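Local coordinates for protein pyrroline carboxylate reductase (Plasmodium falciparum, PDB 2RCY) that binds NADP and probably reduces pyrroline-5-carboxylate to proline, at residues A[2-7]-A[28-33]. Numbering follows the deposited sequence.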
loop_
_atom_site.group_PDB
_atom_site.type_symbol
_atom_site.label_atom_id
_atom_site.label_comp_id
_atom_site.label_asym_id
_atom_site.label_seq_id
_atom_site.Cartn_x
_atom_site.Cartn_y
_atom_site.Cartn_z
HETATM N N MSE A 2 46.946 13.345 -32.303
HETATM C CA MSE A 2 46.535 12.140 -31.581
HETATM C C MSE A 2 46.467 10.952 -32.539
HETATM O O MSE A 2 46.154 9.828 -32.140
HETATM C CB MSE A 2 45.178 12.361 -30.908
HETATM C CG MSE A 2 44.867 11.389 -29.782
HETATM SE SE MSE A 2 43.632 12.123 -28.475
HETATM C CE MSE A 2 44.613 13.749 -28.008
ATOM N N GLU A 3 46.780 11.214 -33.804
ATOM C CA GLU A 3 46.674 10.223 -34.875
ATOM C C GLU A 3 47.701 9.096 -34.749
ATOM O O GLU A 3 47.498 8.007 -35.285
ATOM C CB GLU A 3 46.807 10.902 -36.244
ATOM C CG GLU A 3 45.775 11.999 -36.526
ATOM C CD GLU A 3 46.126 13.344 -35.894
ATOM O OE1 GLU A 3 47.254 13.504 -35.379
ATOM O OE2 GLU A 3 45.265 14.248 -35.915
ATOM N N ASN A 4 48.792 9.364 -34.033
ATOM C CA ASN A 4 49.898 8.412 -33.904
ATOM C C ASN A 4 49.805 7.433 -32.737
ATOM O O ASN A 4 50.329 6.320 -32.821
ATOM C CB ASN A 4 51.238 9.150 -33.852
ATOM C CG ASN A 4 51.671 9.664 -35.207
ATOM O OD1 ASN A 4 51.633 8.940 -36.203
ATOM N ND2 ASN A 4 52.090 10.921 -35.251
ATOM N N ILE A 5 49.154 7.848 -31.651
ATOM C CA ILE A 5 49.028 6.998 -30.464
ATOM C C ILE A 5 48.112 5.802 -30.712
ATOM O O ILE A 5 47.128 5.898 -31.448
ATOM C CB ILE A 5 48.559 7.771 -29.200
ATOM C CG1 ILE A 5 47.207 8.449 -29.435
ATOM C CG2 ILE A 5 49.622 8.775 -28.756
ATOM C CD1 ILE A 5 46.239 8.289 -28.286
ATOM N N LYS A 6 48.456 4.676 -30.097
ATOM C CA LYS A 6 47.727 3.432 -30.297
ATOM C C LYS A 6 46.762 3.185 -29.142
ATOM O O LYS A 6 47.166 3.148 -27.976
ATOM C CB LYS A 6 48.703 2.265 -30.466
ATOM C CG LYS A 6 49.752 2.497 -31.545
ATOM C CD LYS A 6 50.904 1.515 -31.426
ATOM C CE LYS A 6 52.122 1.991 -32.204
ATOM N NZ LYS A 6 52.754 3.191 -31.579
ATOM N N LEU A 7 45.484 3.034 -29.482
ATOM C CA LEU A 7 44.431 2.820 -28.498
ATOM C C LEU A 7 44.047 1.344 -28.463
ATOM O O LEU A 7 43.805 0.733 -29.507
ATOM C CB LEU A 7 43.205 3.675 -28.838
ATOM C CG LEU A 7 42.536 4.520 -27.745
ATOM C CD1 LEU A 7 41.215 5.083 -28.252
ATOM C CD2 LEU A 7 42.314 3.745 -26.460
ATOM N N ILE A 28 39.837 10.838 -34.876
ATOM C CA ILE A 28 40.888 11.589 -34.191
ATOM C C ILE A 28 42.162 10.746 -34.144
ATOM O O ILE A 28 43.271 11.273 -34.025
ATOM C CB ILE A 28 40.475 12.007 -32.756
ATOM C CG1 ILE A 28 39.767 10.854 -32.032
ATOM C CG2 ILE A 28 39.587 13.245 -32.800
ATOM C CD1 ILE A 28 39.820 10.943 -30.522
ATOM N N ILE A 29 41.977 9.430 -34.234
ATOM C CA ILE A 29 43.073 8.469 -34.291
ATOM C C ILE A 29 42.872 7.582 -35.520
ATOM O O ILE A 29 41.742 7.205 -35.840
ATOM C CB ILE A 29 43.140 7.591 -33.011
ATOM C CG1 ILE A 29 43.080 8.458 -31.746
ATOM C CG2 ILE A 29 44.404 6.734 -33.012
ATOM C CD1 ILE A 29 42.712 7.704 -30.481
ATOM N N LYS A 30 43.968 7.261 -36.202
ATOM C CA LYS A 30 43.930 6.450 -37.422
ATOM C C LYS A 30 43.369 5.050 -37.177
ATOM O O LYS A 30 43.608 4.452 -36.126
ATOM C CB LYS A 30 45.323 6.366 -38.051
ATOM C CG LYS A 30 45.810 7.678 -38.640
ATOM C CD LYS A 30 47.302 7.652 -38.901
ATOM C CE LYS A 30 47.784 8.996 -39.421
ATOM N NZ LYS A 30 49.268 9.077 -39.462
ATOM N N LYS A 31 42.627 4.543 -38.161
ATOM C CA LYS A 31 41.970 3.236 -38.081
ATOM C C LYS A 31 42.937 2.097 -37.761
ATOM O O LYS A 31 42.586 1.160 -37.042
ATOM C CB LYS A 31 41.221 2.938 -39.382
ATOM N N GLU A 32 44.153 2.191 -38.295
ATOM C CA GLU A 32 45.192 1.185 -38.066
ATOM C C GLU A 32 45.861 1.307 -36.693
ATOM O O GLU A 32 46.770 0.540 -36.367
ATOM C CB GLU A 32 46.242 1.202 -39.192
ATOM C CG GLU A 32 46.795 2.584 -39.563
ATOM C CD GLU A 32 45.941 3.320 -40.591
ATOM O OE1 GLU A 32 46.154 4.538 -40.771
ATOM O OE2 GLU A 32 45.062 2.689 -41.220
ATOM N N ASN A 33 45.400 2.268 -35.895
ATOM C CA ASN A 33 45.907 2.474 -34.538
ATOM C C ASN A 33 44.875 2.172 -33.444
ATOM O O ASN A 33 45.102 2.460 -32.266
ATOM C CB ASN A 33 46.473 3.891 -34.384
ATOM C CG ASN A 33 47.774 4.089 -35.147
ATOM O OD1 ASN A 33 48.468 3.129 -35.485
ATOM N ND2 ASN A 33 48.113 5.344 -35.412
HETATM O O HOH W 1 43.591 13.863 -33.360
#
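Asn33 grips Glu3 with its side chain and Leu7 with its backbone. Its ND2 donates to Glu3 O at 2.7 Å; the acceptor lies within 1° of the amide plane and the donor in the carbonyl plane, although the N-H...O angle is 137°. Asn33 O accepts from Leu7 N at 2.9 Å in a straighter bond (157°), and Lys6 CA adds a CA-H...O contact to the same oxygen. Beside these bonds, Ile29 packs against the 2-7 backbone. With CG2 anti to its backbone N, that methyl packs 3.3 Å from Ile5 O, while CG1 lies 3.4 Å from Met2 O. Its CD1 continues to Leu7 CD1 (3.8 Å), the two side chains crossing at about a right angle, and to Ile5 CD1. On the outer side, the extended Lys30 chain lays CE 3.8 Å from Glu3 CB, its ammonium remaining apart from the carboxylate. Glu3 OE2 instead reaches Ile28 O through a water that donates to both, 2.7 Å from Ile28 O, while OE1 is met by Met2 N from above the carboxylate plane. Further out, Asn33 N bonds back to Lys30 O, closing the turn that presents the asparagine; Asp60 accepts from Lys6 N, and helix 135-146 covers Met2 and Ile5. The Leu7-Asn33 bond leads into the pairing of parallel strands 7-10 and 34-37, joined through helix 14-26: the first beta-alpha-beta crossover of the NADP-binding Rossmann fold.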